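Long-range contacts in D-ribulose-5-phosphate 3-epimerase, putative (Plasmodium falciparum, PDB 1TQX), which probably catalyses the interconversion of D-ribulose 5-phosphate and D-xylulose 5-phosphate, using one divalent metal ion per subunit: residues L30-I35 and K63-D68; F91-L96 and C117-K122; D126-V131 and V164-K169; P132-N137 and K169-L174; V144-P149 and D159-V164. One frame throughout, in Å; residues are numbered along the deposited sequence.

In the fold
All five contacts belong to one TIM barrel, with its zinc site inside. Contacts 1 and 2 each join neighbouring parallel strands of the wall; both are buried, bound by backbone hydrogen bonds and flanked by rings, and they lie on opposite sides of the chain's centre, about 22 Å apart between centres. Contacts 3, 4 and 5 all use helix 161-170. Contact 5, also buried, sets the start of that helix against strand 141-145 through aliphatic and methionine side chains and one water. Contacts 3 and 4, partly buried and nearer the surface, pack its later turns and the loop beyond against 126-137, the first by apolar contacts alone, the second adding a tyrosine-aspartate bond.

Contact 1 (L30-I35 and K63-D68); sequences LGAEWI and KSIFFD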
# COMPACT_ATOMS: atom_id res chain seq x y z
N LEU A 30 18.68 -3.21 1.99
CA LEU A 30 18.30 -4.37 2.79
C LEU A 30 17.50 -5.38 1.98
O LEU A 30 17.22 -6.48 2.46
CB LEU A 30 17.49 -3.94 4.02
CG LEU A 30 18.21 -3.02 5.02
CD1 LEU A 30 17.28 -2.73 6.19
CD2 LEU A 30 19.50 -3.69 5.51
N GLY A 31 17.11 -5.01 0.77
CA GLY A 31 16.36 -5.93 -0.06
C GLY A 31 14.87 -5.69 -0.19
O GLY A 31 14.17 -6.50 -0.81
N ALA A 32 14.36 -4.61 0.38
CA ALA A 32 12.93 -4.33 0.26
C ALA A 32 12.64 -4.09 -1.23
O ALA A 32 13.35 -3.32 -1.88
CB ALA A 32 12.55 -3.09 1.08
N GLU A 33 11.62 -4.75 -1.75
CA GLU A 33 11.26 -4.61 -3.16
C GLU A 33 10.53 -3.30 -3.47
O GLU A 33 10.76 -2.68 -4.52
CB GLU A 33 10.36 -5.78 -3.60
CG GLU A 33 11.02 -7.17 -3.54
CD GLU A 33 10.95 -7.83 -2.16
OE1 GLU A 33 11.43 -8.97 -2.03
OE2 GLU A 33 10.41 -7.21 -1.20
N TRP A 34 9.66 -2.88 -2.56
CA TRP A 34 8.87 -1.67 -2.72
C TRP A 34 9.12 -0.70 -1.57
O TRP A 34 9.59 -1.09 -0.50
CB TRP A 34 7.37 -2.01 -2.69
CG TRP A 34 6.80 -2.74 -3.88
CD1 TRP A 34 7.47 -3.46 -4.82
CD2 TRP A 34 5.41 -2.85 -4.21
NE1 TRP A 34 6.59 -4.00 -5.73
CE2 TRP A 34 5.32 -3.64 -5.37
CE3 TRP A 34 4.23 -2.35 -3.63
CZ2 TRP A 34 4.09 -3.95 -5.97
CZ3 TRP A 34 3.01 -2.65 -4.23
CH2 TRP A 34 2.95 -3.44 -5.39
N ILE A 35 8.79 0.58 -1.80
CA ILE A 35 8.89 1.59 -0.75
C ILE A 35 7.47 2.15 -0.74
O ILE A 35 6.97 2.61 -1.77
CB ILE A 35 9.97 2.69 -1.05
CG1 ILE A 35 10.15 3.56 0.19
CG2 ILE A 35 9.58 3.54 -2.25
CD1 ILE A 35 10.69 2.80 1.40
N LYS A 63 17.31 3.67 -6.72
CA LYS A 63 17.72 2.87 -7.85
C LYS A 63 16.58 2.00 -8.38
O LYS A 63 15.73 2.48 -9.13
CB LYS A 63 18.92 2.01 -7.48
CG LYS A 63 20.18 2.84 -7.25
CD LYS A 63 21.39 1.99 -6.85
CE LYS A 63 21.22 1.41 -5.46
NZ LYS A 63 22.46 0.72 -4.99
N SER A 64 16.55 0.74 -7.97
CA SER A 64 15.52 -0.18 -8.44
C SER A 64 14.23 -0.23 -7.63
O SER A 64 13.22 -0.72 -8.12
CB SER A 64 16.09 -1.60 -8.52
OG SER A 64 17.20 -1.66 -9.40
N ILE A 65 14.24 0.29 -6.41
CA ILE A 65 13.03 0.20 -5.59
C ILE A 65 11.76 0.79 -6.22
O ILE A 65 11.77 1.90 -6.75
CB ILE A 65 13.29 0.78 -4.17
CG1 ILE A 65 12.28 0.19 -3.19
CG2 ILE A 65 13.22 2.31 -4.19
CD1 ILE A 65 12.71 0.27 -1.72
N PHE A 66 10.69 0.01 -6.16
CA PHE A 66 9.36 0.31 -6.71
C PHE A 66 8.63 1.36 -5.86
O PHE A 66 8.48 1.20 -4.65
CB PHE A 66 8.58 -1.01 -6.72
CG PHE A 66 7.23 -0.96 -7.39
CD1 PHE A 66 7.06 -1.48 -8.67
CD2 PHE A 66 6.11 -0.52 -6.69
CE1 PHE A 66 5.79 -1.59 -9.24
CE2 PHE A 66 4.82 -0.63 -7.25
CZ PHE A 66 4.67 -1.17 -8.52
N PHE A 67 8.17 2.44 -6.50
CA PHE A 67 7.46 3.50 -5.79
C PHE A 67 5.97 3.20 -5.66
O PHE A 67 5.21 3.30 -6.63
CB PHE A 67 7.67 4.84 -6.51
CG PHE A 67 8.92 5.58 -6.08
CD1 PHE A 67 10.14 4.92 -5.93
CD2 PHE A 67 8.87 6.95 -5.83
CE1 PHE A 67 11.29 5.62 -5.55
CE2 PHE A 67 10.02 7.66 -5.45
CZ PHE A 67 11.23 7.00 -5.31
N ASP A 68 5.55 2.83 -4.46
CA ASP A 68 4.16 2.50 -4.18
C ASP A 68 3.51 3.63 -3.38
O ASP A 68 3.73 3.77 -2.17
CB ASP A 68 4.14 1.16 -3.43
CG ASP A 68 2.76 0.75 -2.98
OD1 ASP A 68 1.79 0.95 -3.73
OD2 ASP A 68 2.67 0.21 -1.86
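Trp34 and Phe66 stack where strands 34-40 and 66-72 begin to run parallel, the two strands of a beta-alpha-beta unit in the TIM barrel, with helix 52-58 between them in the chain. The backbone contributes three hydrogen bonds: Phe66 N to Glu33 O at 3.2 Å, Ile35 N to Phe66 O at 2.9 Å, and Asp68 N to Ile35 O.

The aromatic contact is an offset stack. The two side chains lie side by side and point the same way, and the planes of the indole five-membered ring and the phenyl ring are only 11° apart. Phe66 has CG anti to its backbone N (chi1 -174°), and its CD2 sits 3.4 Å above the indole plane of Trp34, over the centre. Trp116 meets the Phe66 ring edge-to-face.

Ile35 and Phe67 turn to the other face of the sheet. Ile65, in the loop just before the strand, brings CD1 to Ile35 CB at 3.7 Å and also lies against the carbonyl oxygens of Ala32 and Trp34.

Asp68, near the zinc site, accepts from His36 ND1 through OD2, a second-shell link that probably helps orient this zinc ligand; the same OD2 lies 3.5 Å from Trp34 CE3, at the indole edge.

Contact 2 (F91-L96 and C117-K122); sequences FHFEAL and CGISIK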
# COMPACT_ATOMS: atom_id res chain seq x y z
N PHE A 91 -5.63 4.67 -4.83
CA PHE A 91 -6.57 5.66 -4.31
C PHE A 91 -7.64 4.96 -3.49
O PHE A 91 -7.78 3.73 -3.56
CB PHE A 91 -7.21 6.46 -5.47
CG PHE A 91 -8.05 5.64 -6.40
CD1 PHE A 91 -9.41 5.44 -6.14
CD2 PHE A 91 -7.51 5.09 -7.56
CE1 PHE A 91 -10.21 4.70 -7.02
CE2 PHE A 91 -8.30 4.35 -8.44
CZ PHE A 91 -9.65 4.16 -8.17
N HIS A 92 -8.39 5.73 -2.71
CA HIS A 92 -9.44 5.15 -1.87
C HIS A 92 -10.81 5.09 -2.52
O HIS A 92 -11.27 6.05 -3.13
CB HIS A 92 -9.53 5.91 -0.54
CG HIS A 92 -8.64 5.36 0.52
ND1 HIS A 92 -9.03 4.33 1.36
CD2 HIS A 92 -7.34 5.61 0.81
CE1 HIS A 92 -8.01 3.97 2.12
NE2 HIS A 92 -6.97 4.73 1.80
N PHE A 93 -11.45 3.93 -2.38
CA PHE A 93 -12.78 3.68 -2.91
C PHE A 93 -13.69 4.76 -2.32
O PHE A 93 -14.55 5.31 -3.01
CB PHE A 93 -13.23 2.28 -2.46
CG PHE A 93 -14.60 1.85 -2.96
CD1 PHE A 93 -14.89 1.81 -4.32
CD2 PHE A 93 -15.56 1.40 -2.05
CE1 PHE A 93 -16.13 1.32 -4.77
CE2 PHE A 93 -16.79 0.92 -2.50
CZ PHE A 93 -17.07 0.88 -3.86
N GLU A 94 -13.46 5.09 -1.05
CA GLU A 94 -14.27 6.09 -0.35
C GLU A 94 -14.04 7.52 -0.85
O GLU A 94 -14.93 8.36 -0.74
CB GLU A 94 -14.01 6.04 1.16
CG GLU A 94 -14.25 4.67 1.79
CD GLU A 94 -13.04 3.76 1.70
OE1 GLU A 94 -12.04 4.19 1.09
OE2 GLU A 94 -13.08 2.64 2.23
N ALA A 95 -12.85 7.79 -1.38
CA ALA A 95 -12.54 9.13 -1.87
C ALA A 95 -13.42 9.49 -3.07
O ALA A 95 -13.65 10.66 -3.35
CB ALA A 95 -11.06 9.23 -2.25
N LEU A 96 -13.89 8.46 -3.78
CA LEU A 96 -14.75 8.66 -4.94
C LEU A 96 -16.20 8.28 -4.61
O LEU A 96 -16.94 7.81 -5.47
CB LEU A 96 -14.26 7.83 -6.13
CG LEU A 96 -13.19 8.50 -7.01
CD1 LEU A 96 -12.02 8.92 -6.14
CD2 LEU A 96 -12.73 7.54 -8.10
N CYS A 117 -2.31 0.30 -10.85
CA CYS A 117 -3.39 0.97 -10.14
C CYS A 117 -3.87 0.14 -8.95
O CYS A 117 -4.17 -1.04 -9.08
CB CYS A 117 -4.59 1.25 -11.06
SG CYS A 117 -6.03 1.96 -10.18
N GLY A 118 -3.91 0.79 -7.79
CA GLY A 118 -4.38 0.11 -6.61
C GLY A 118 -5.61 0.82 -6.09
O GLY A 118 -5.82 2.00 -6.37
N ILE A 119 -6.45 0.10 -5.35
CA ILE A 119 -7.63 0.72 -4.77
C ILE A 119 -7.67 0.23 -3.32
O ILE A 119 -7.44 -0.95 -3.05
CB ILE A 119 -8.93 0.34 -5.52
CG1 ILE A 119 -10.08 1.23 -5.03
CG2 ILE A 119 -9.28 -1.13 -5.31
CD1 ILE A 119 -11.35 1.12 -5.87
N SER A 120 -7.95 1.14 -2.40
CA SER A 120 -7.99 0.79 -0.99
C SER A 120 -9.36 0.97 -0.35
O SER A 120 -10.16 1.81 -0.79
CB SER A 120 -6.95 1.62 -0.23
OG SER A 120 -6.90 1.26 1.14
N ILE A 121 -9.62 0.17 0.67
CA ILE A 121 -10.86 0.23 1.43
C ILE A 121 -10.54 0.29 2.92
O ILE A 121 -9.65 -0.43 3.40
CB ILE A 121 -11.78 -1.01 1.18
CG1 ILE A 121 -10.96 -2.30 1.28
CG2 ILE A 121 -12.50 -0.87 -0.15
CD1 ILE A 121 -11.80 -3.56 1.14
N LYS A 122 -11.25 1.14 3.65
CA LYS A 122 -11.05 1.29 5.08
C LYS A 122 -11.75 0.15 5.83
O LYS A 122 -12.59 -0.55 5.27
CB LYS A 122 -11.57 2.66 5.53
CG LYS A 122 -10.83 3.82 4.85
CD LYS A 122 -11.07 5.17 5.51
CE LYS A 122 -12.48 5.68 5.30
NZ LYS A 122 -12.71 7.01 5.96
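The His92 ring lays one face over Ser120, whose CB stands 3.7 Å from the ring centroid and 19° off the normal, a CH-pi contact offset toward the rim. In the plane of that ring, ND1 donates to Glu94 OE1 at 3.0 Å. The Glu94 side chain is bent at chi2 (85°), which places CD, and OE2 takes the backbone N of Lys122 at 2.8 Å on its syn side, somewhat out of the carboxylate plane and nearly straight (174°). Thr125 OG1 also bonds OE2.

The strands that carry His92 and Ser120, 88-92 and 116-121, run parallel in the TIM-barrel wall, joined by Phe91 N to Gly118 O, Ser120 N to Phe91 O and Phe93 N to Ser120 O. His92 NE2 is hydrogen-bonded to His70, a zinc ligand, making His92 a second-shell residue.

On the opposite face, the Ile119 side chain crosses those of Phe91 and Phe93 obliquely, with CD1 3.9 Å from Phe91 CE1. Cys117 SG touches Phe91 CE2 at 3.7 Å, an oblique sulfur-aromatic contact.

Contact 3 (D126-V131 and V164-K169); sequences DVQKLV and VSFLRK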
# COMPACT_ATOMS: atom_id res chain seq x y z
N ASP A 126 -17.29 -2.50 3.12
CA ASP A 126 -17.55 -3.87 2.66
C ASP A 126 -16.77 -4.21 1.38
O ASP A 126 -16.94 -3.56 0.36
CB ASP A 126 -19.05 -4.02 2.41
CG ASP A 126 -19.44 -5.40 1.91
OD1 ASP A 126 -20.64 -5.60 1.62
OD2 ASP A 126 -18.56 -6.29 1.81
N VAL A 127 -15.92 -5.24 1.45
CA VAL A 127 -15.12 -5.67 0.29
C VAL A 127 -15.91 -6.02 -0.96
O VAL A 127 -15.43 -5.81 -2.08
CB VAL A 127 -14.31 -6.95 0.58
CG1 VAL A 127 -12.84 -6.70 0.33
CG2 VAL A 127 -14.58 -7.43 1.98
N GLN A 128 -17.09 -6.59 -0.78
CA GLN A 128 -17.89 -7.00 -1.92
C GLN A 128 -18.29 -5.85 -2.84
O GLN A 128 -18.61 -6.06 -4.00
CB GLN A 128 -19.14 -7.76 -1.45
CG GLN A 128 -18.80 -9.02 -0.67
CD GLN A 128 -19.99 -9.94 -0.50
OE1 GLN A 128 -20.52 -10.48 -1.47
NE2 GLN A 128 -20.41 -10.13 0.74
N LYS A 129 -18.25 -4.63 -2.31
CA LYS A 129 -18.60 -3.47 -3.12
C LYS A 129 -17.56 -3.23 -4.21
O LYS A 129 -17.81 -2.48 -5.16
CB LYS A 129 -18.70 -2.22 -2.25
CG LYS A 129 -19.92 -2.17 -1.33
CD LYS A 129 -19.83 -0.96 -0.41
CE LYS A 129 -20.96 -0.93 0.62
NZ LYS A 129 -22.10 -0.09 0.18
N LEU A 130 -16.39 -3.86 -4.08
CA LEU A 130 -15.32 -3.69 -5.07
C LEU A 130 -15.43 -4.61 -6.29
O LEU A 130 -14.79 -4.37 -7.31
CB LEU A 130 -13.95 -3.93 -4.43
CG LEU A 130 -13.45 -3.00 -3.31
CD1 LEU A 130 -12.07 -3.47 -2.88
CD2 LEU A 130 -13.38 -1.56 -3.81
N VAL A 131 -16.23 -5.67 -6.17
CA VAL A 131 -16.38 -6.63 -7.26
C VAL A 131 -16.55 -6.04 -8.66
O VAL A 131 -15.84 -6.41 -9.59
CB VAL A 131 -17.53 -7.62 -6.96
CG1 VAL A 131 -17.72 -8.57 -8.13
CG2 VAL A 131 -17.20 -8.42 -5.70
N VAL A 164 -9.53 -10.35 3.17
CA VAL A 164 -8.38 -10.92 2.47
C VAL A 164 -8.72 -12.28 1.86
O VAL A 164 -8.43 -12.52 0.69
CB VAL A 164 -7.17 -11.06 3.42
CG1 VAL A 164 -5.97 -11.67 2.68
CG2 VAL A 164 -6.78 -9.70 4.00
N SER A 165 -9.34 -13.16 2.65
CA SER A 165 -9.71 -14.48 2.14
C SER A 165 -10.70 -14.37 0.98
O SER A 165 -10.58 -15.09 -0.01
CB SER A 165 -10.31 -15.34 3.25
OG SER A 165 -9.33 -15.71 4.20
N PHE A 166 -11.67 -13.47 1.10
CA PHE A 166 -12.66 -13.27 0.05
C PHE A 166 -11.98 -12.93 -1.28
O PHE A 166 -12.28 -13.53 -2.31
CB PHE A 166 -13.60 -12.12 0.42
CG PHE A 166 -14.54 -11.72 -0.69
CD1 PHE A 166 -15.72 -12.43 -0.92
CD2 PHE A 166 -14.23 -10.65 -1.53
CE1 PHE A 166 -16.58 -12.08 -1.96
CE2 PHE A 166 -15.09 -10.29 -2.58
CZ PHE A 166 -16.26 -11.01 -2.79
N LEU A 167 -11.08 -11.96 -1.25
CA LEU A 167 -10.37 -11.52 -2.45
C LEU A 167 -9.48 -12.59 -3.07
O LEU A 167 -9.51 -12.80 -4.28
CB LEU A 167 -9.53 -10.27 -2.13
CG LEU A 167 -10.30 -9.00 -1.79
CD1 LEU A 167 -9.37 -7.97 -1.17
CD2 LEU A 167 -10.96 -8.44 -3.04
N ARG A 168 -8.68 -13.28 -2.25
CA ARG A 168 -7.80 -14.32 -2.79
C ARG A 168 -8.58 -15.46 -3.43
O ARG A 168 -8.18 -16.00 -4.46
CB ARG A 168 -6.89 -14.88 -1.69
CG ARG A 168 -5.97 -16.00 -2.17
CD ARG A 168 -5.10 -15.53 -3.34
NE ARG A 168 -4.19 -14.45 -2.96
CZ ARG A 168 -3.96 -13.37 -3.70
NH1 ARG A 168 -4.58 -13.22 -4.86
NH2 ARG A 168 -3.11 -12.44 -3.28
N LYS A 169 -9.70 -15.83 -2.82
CA LYS A 169 -10.52 -16.92 -3.34
C LYS A 169 -11.16 -16.58 -4.68
O LYS A 169 -11.24 -17.42 -5.58
CB LYS A 169 -11.60 -17.29 -2.33
CG LYS A 169 -12.42 -18.52 -2.71
CD LYS A 169 -13.39 -18.91 -1.59
CE LYS A 169 -14.14 -20.19 -1.92
NZ LYS A 169 -14.95 -20.07 -3.16
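Phe166 reaches out from helix 161-170, and one face of its ring lies under the Gln128 side chain. Gln128 CG stands 4.3 Å from the ring centroid, 28° off the normal, in a CH-pi contact; the two side chains cross at about a right angle. Phe166 CG is anti to the backbone N (chi1 172°). The side chain points at 126-131, where Phe166 CZ also meets Val131 CG2 at 4.0 Å, near the ring plane at its edge. Val127 CB approaches the same ring obliquely, 4.3 Å from Phe166 CD2.

Deeper in, Val127 CG1 packs on Leu167 CD1 at 4.0 Å, the two side chains crossing obliquely, and both continue inward onto the strands: Val127 onto Ile121, Leu167 onto Val142 and Val144. The 3-10 segment opens with an Asx turn, in which Asp126 OD2 accepts from Gln128 N at 3.0 Å, the donor above the carboxylate plane. Through apolar contacts alone, the 3-10 turn leading into helix 131-134 packs beside the next helix, 161-170, in the outer layer of the TIM barrel.

Contact 4 (P132-N137 and K169-L174); sequences PILDTN and KKYKNL
Lys170, in the last turn of helix 161-170, reaches Asp135 by way of a water: NZ donates to it at 2.9 Å, and the water donates to Asp135 OD2 at 2.8 Å. The ammonium and the carboxylate do not meet directly, Lys170 NZ being 4.8 Å from Asp135 OD1; their opposite charges probably favour the water-bridged arrangement. Lys170 CG also lies 3.6 Å above the ring plane of Tyr171, toward the rim.

Tyr171 comes next and leaves the helix. Its hydroxyl donates to Asp135 OD1 at 2.8 Å; the acceptor lies at the edge of the phenol, in its plane, whereas OH stands 50° out of the carboxylate plane. Leu134 crosses the tyrosine at about a right angle, with CB 3.5 Å from Tyr171 CZ and CD1 3.7 Å from CE1.

After the type I turn that starts at Tyr171, Leu174 points back in, and its CD2 meets Leu134 CD1 at 4.2 Å. Both leucines rest on Val142 of strand 141-145, so the contact joins the end of helix 161-170 to short helix 131-134 over the barrel wall, with helix 100-111 lying against Ile133.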
# COMPACT_ATOMS: atom_id res chain seq x y z
N PRO A 132 -17.50 -5.10 -8.84
CA PRO A 132 -17.69 -4.53 -10.18
C PRO A 132 -16.39 -3.94 -10.76
O PRO A 132 -16.10 -4.09 -11.94
CB PRO A 132 -18.75 -3.46 -9.95
CG PRO A 132 -19.57 -4.05 -8.83
CD PRO A 132 -18.50 -4.57 -7.90
N ILE A 133 -15.62 -3.27 -9.91
CA ILE A 133 -14.37 -2.66 -10.35
C ILE A 133 -13.30 -3.71 -10.61
O ILE A 133 -12.62 -3.68 -11.64
CB ILE A 133 -13.82 -1.68 -9.31
CG1 ILE A 133 -14.89 -0.65 -8.95
CG2 ILE A 133 -12.58 -0.99 -9.85
CD1 ILE A 133 -14.56 0.19 -7.72
N LEU A 134 -13.16 -4.64 -9.67
CA LEU A 134 -12.16 -5.68 -9.79
C LEU A 134 -12.39 -6.60 -10.98
O LEU A 134 -11.44 -7.13 -11.55
CB LEU A 134 -12.12 -6.52 -8.50
CG LEU A 134 -11.70 -5.74 -7.24
CD1 LEU A 134 -11.69 -6.67 -6.03
CD2 LEU A 134 -10.33 -5.12 -7.46
N ASP A 135 -13.64 -6.77 -11.38
CA ASP A 135 -13.94 -7.64 -12.51
C ASP A 135 -13.46 -7.08 -13.85
O ASP A 135 -13.35 -7.82 -14.83
CB ASP A 135 -15.44 -7.94 -12.59
CG ASP A 135 -15.90 -8.94 -11.54
OD1 ASP A 135 -15.04 -9.61 -10.92
OD2 ASP A 135 -17.12 -9.07 -11.33
N THR A 136 -13.15 -5.78 -13.90
CA THR A 136 -12.68 -5.15 -15.13
C THR A 136 -11.21 -5.45 -15.40
O THR A 136 -10.70 -5.19 -16.49
CB THR A 136 -12.83 -3.62 -15.06
OG1 THR A 136 -11.88 -3.09 -14.13
CG2 THR A 136 -14.23 -3.24 -14.62
N ASN A 137 -10.52 -5.99 -14.39
CA ASN A 137 -9.11 -6.33 -14.50
C ASN A 137 -8.18 -5.11 -14.55
O ASN A 137 -6.99 -5.25 -14.82
CB ASN A 137 -8.86 -7.20 -15.73
CG ASN A 137 -9.55 -8.54 -15.64
OD1 ASN A 137 -9.34 -9.30 -14.70
ND2 ASN A 137 -10.40 -8.84 -16.62
N LYS A 169 -9.70 -15.83 -2.82
CA LYS A 169 -10.52 -16.92 -3.34
C LYS A 169 -11.16 -16.58 -4.68
O LYS A 169 -11.24 -17.42 -5.58
CB LYS A 169 -11.60 -17.29 -2.33
CG LYS A 169 -12.42 -18.52 -2.71
CD LYS A 169 -13.39 -18.91 -1.59
CE LYS A 169 -14.14 -20.19 -1.92
NZ LYS A 169 -14.95 -20.07 -3.16
N LYS A 170 -11.61 -15.33 -4.82
CA LYS A 170 -12.27 -14.88 -6.04
C LYS A 170 -11.31 -14.44 -7.14
O LYS A 170 -11.59 -14.62 -8.32
CB LYS A 170 -13.23 -13.73 -5.70
CG LYS A 170 -14.16 -13.31 -6.84
CD LYS A 170 -15.18 -12.30 -6.35
CE LYS A 170 -16.11 -11.83 -7.46
NZ LYS A 170 -16.94 -12.93 -8.01
N TYR A 171 -10.17 -13.88 -6.75
CA TYR A 171 -9.19 -13.41 -7.72
C TYR A 171 -7.80 -13.95 -7.39
O TYR A 171 -7.07 -13.36 -6.60
CB TYR A 171 -9.15 -11.87 -7.73
CG TYR A 171 -10.50 -11.20 -7.89
CD1 TYR A 171 -11.23 -10.79 -6.77
CD2 TYR A 171 -11.05 -10.97 -9.15
CE1 TYR A 171 -12.46 -10.15 -6.91
CE2 TYR A 171 -12.29 -10.34 -9.30
CZ TYR A 171 -12.99 -9.93 -8.17
OH TYR A 171 -14.20 -9.29 -8.30
N LYS A 172 -7.44 -15.07 -8.00
CA LYS A 172 -6.15 -15.70 -7.72
C LYS A 172 -4.90 -14.92 -8.14
O LYS A 172 -3.84 -15.10 -7.54
CB LYS A 172 -6.11 -17.11 -8.33
CG LYS A 172 -6.37 -17.17 -9.82
CD LYS A 172 -6.24 -18.60 -10.36
CE LYS A 172 -7.38 -19.51 -9.90
NZ LYS A 172 -7.33 -19.84 -8.45
N ASN A 173 -5.01 -14.06 -9.14
CA ASN A 173 -3.84 -13.30 -9.60
C ASN A 173 -3.80 -11.86 -9.08
O ASN A 173 -2.89 -11.10 -9.41
CB ASN A 173 -3.78 -13.27 -11.12
CG ASN A 173 -3.53 -14.64 -11.72
OD1 ASN A 173 -2.56 -15.31 -11.37
ND2 ASN A 173 -4.40 -15.06 -12.62
N LEU A 174 -4.78 -11.49 -8.27
CA LEU A 174 -4.83 -10.14 -7.73
C LEU A 174 -3.84 -9.95 -6.58
O LEU A 174 -3.73 -10.80 -5.69
CB LEU A 174 -6.25 -9.84 -7.23
CG LEU A 174 -6.49 -8.52 -6.50
CD1 LEU A 174 -6.33 -7.35 -7.46
CD2 LEU A 174 -7.89 -8.54 -5.90
O HOH W 1 -18.24 -11.32 -10.02

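Contact 5 (V144-P149 and D159-V164); sequences VMTVEP and DMMGKV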
# COMPACT_ATOMS: atom_id res chain seq x y z
N VAL A 144 -6.05 -3.62 1.60
CA VAL A 144 -6.99 -3.83 2.69
C VAL A 144 -6.40 -3.19 3.95
O VAL A 144 -5.43 -3.69 4.50
CB VAL A 144 -7.22 -5.35 2.96
CG1 VAL A 144 -8.10 -5.55 4.18
CG2 VAL A 144 -7.86 -6.00 1.73
N MET A 145 -6.98 -2.07 4.39
CA MET A 145 -6.50 -1.42 5.60
C MET A 145 -6.81 -2.33 6.78
O MET A 145 -7.94 -2.79 6.93
CB MET A 145 -7.20 -0.07 5.83
CG MET A 145 -6.83 1.04 4.86
SD MET A 145 -5.06 1.42 4.83
CE MET A 145 -4.76 1.91 6.52
N THR A 146 -5.80 -2.60 7.61
CA THR A 146 -6.01 -3.45 8.78
C THR A 146 -6.02 -2.57 10.03
O THR A 146 -5.94 -3.07 11.16
CB THR A 146 -4.93 -4.54 8.89
OG1 THR A 146 -3.63 -3.98 8.67
CG2 THR A 146 -5.19 -5.64 7.86
N VAL A 147 -6.14 -1.27 9.81
CA VAL A 147 -6.21 -0.28 10.87
C VAL A 147 -6.92 0.96 10.32
O VAL A 147 -7.02 1.12 9.10
CB VAL A 147 -4.80 0.11 11.38
CG1 VAL A 147 -4.15 1.11 10.42
CG2 VAL A 147 -4.91 0.69 12.76
N GLU A 148 -7.43 1.82 11.20
CA GLU A 148 -8.10 3.05 10.77
C GLU A 148 -6.98 3.95 10.23
O GLU A 148 -6.10 4.39 10.97
CB GLU A 148 -8.78 3.71 11.97
CG GLU A 148 -9.83 2.82 12.65
CD GLU A 148 -10.10 3.19 14.10
OE1 GLU A 148 -10.50 4.35 14.37
OE2 GLU A 148 -9.91 2.32 14.98
N PRO A 149 -6.99 4.24 8.92
CA PRO A 149 -5.96 5.07 8.29
C PRO A 149 -5.75 6.47 8.85
O PRO A 149 -6.69 7.14 9.27
CB PRO A 149 -6.37 5.09 6.82
CG PRO A 149 -7.86 5.01 6.90
CD PRO A 149 -8.09 3.96 7.97
N ASP A 159 -9.97 -8.95 12.52
CA ASP A 159 -11.27 -9.14 11.90
C ASP A 159 -11.33 -8.69 10.43
O ASP A 159 -12.37 -8.82 9.78
CB ASP A 159 -12.35 -8.42 12.72
CG ASP A 159 -12.19 -6.91 12.72
OD1 ASP A 159 -11.04 -6.43 12.68
OD2 ASP A 159 -13.22 -6.21 12.79
N MET A 160 -10.22 -8.19 9.91
CA MET A 160 -10.17 -7.77 8.51
C MET A 160 -9.71 -8.93 7.62
O MET A 160 -9.74 -8.83 6.40
CB MET A 160 -9.20 -6.59 8.34
CG MET A 160 -9.67 -5.29 8.98
SD MET A 160 -11.15 -4.64 8.18
CE MET A 160 -12.47 -5.24 9.28
N MET A 161 -9.29 -10.03 8.25
CA MET A 161 -8.81 -11.17 7.48
C MET A 161 -9.87 -11.79 6.57
O MET A 161 -9.54 -12.44 5.58
CB MET A 161 -8.22 -12.23 8.41
CG MET A 161 -6.94 -11.79 9.09
SD MET A 161 -5.68 -11.20 7.93
CE MET A 161 -6.04 -9.43 7.92
N GLY A 162 -11.13 -11.59 6.91
CA GLY A 162 -12.21 -12.13 6.10
C GLY A 162 -12.18 -11.49 4.72
O GLY A 162 -12.45 -12.15 3.71
N LYS A 163 -11.84 -10.20 4.67
CA LYS A 163 -11.77 -9.48 3.40
C LYS A 163 -10.66 -10.07 2.54
O LYS A 163 -10.84 -10.25 1.33
CB LYS A 163 -11.50 -7.99 3.63
CG LYS A 163 -12.57 -7.28 4.45
CD LYS A 163 -12.30 -5.79 4.49
CE LYS A 163 -13.33 -5.05 5.33
NZ LYS A 163 -13.04 -3.58 5.35
N VAL A 164 -9.53 -10.35 3.17
CA VAL A 164 -8.38 -10.92 2.47
C VAL A 164 -8.72 -12.28 1.86
O VAL A 164 -8.43 -12.52 0.69
CB VAL A 164 -7.17 -11.06 3.42
CG1 VAL A 164 -5.97 -11.67 2.68
CG2 VAL A 164 -6.78 -9.70 4.00
O HOH W 2 -10.17 -2.84 5.17
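With chi1 at -68°, Met160 CG lies anti to the carbonyl carbon and comes within 3.7 Å of Met145 O; the side chain then bends at chi2 and chi3. Met160 CB touches Thr146 CG2 at 4.1 Å, the two side chains sliding past each other in opposite directions. Met161 is bent at the same two torsions, and its CE meets Thr146 CG2 at 3.9 Å.

Farther back on the strand, Val144 points at the helix and spreads CG1 between Lys163 CD, at 4.2 Å, and Val164 CG2, at 4.4 Å. The polar link is a water that donates to Met145 O at 2.8 Å and accepts from Lys163 NZ at 3.0 Å; the ammonium is also held by the carbonyls of Pro123 and Thr125. Thr146 OG1 bonds Gly180 O.

Met145 turns its side chain away from the helix, to the zinc ligands His70 and Asp179 of this enzyme. A helix packed outside its strand is typical of the beta-alpha-beta unit of a TIM barrel, here 141-145, 161-170 and 175-179.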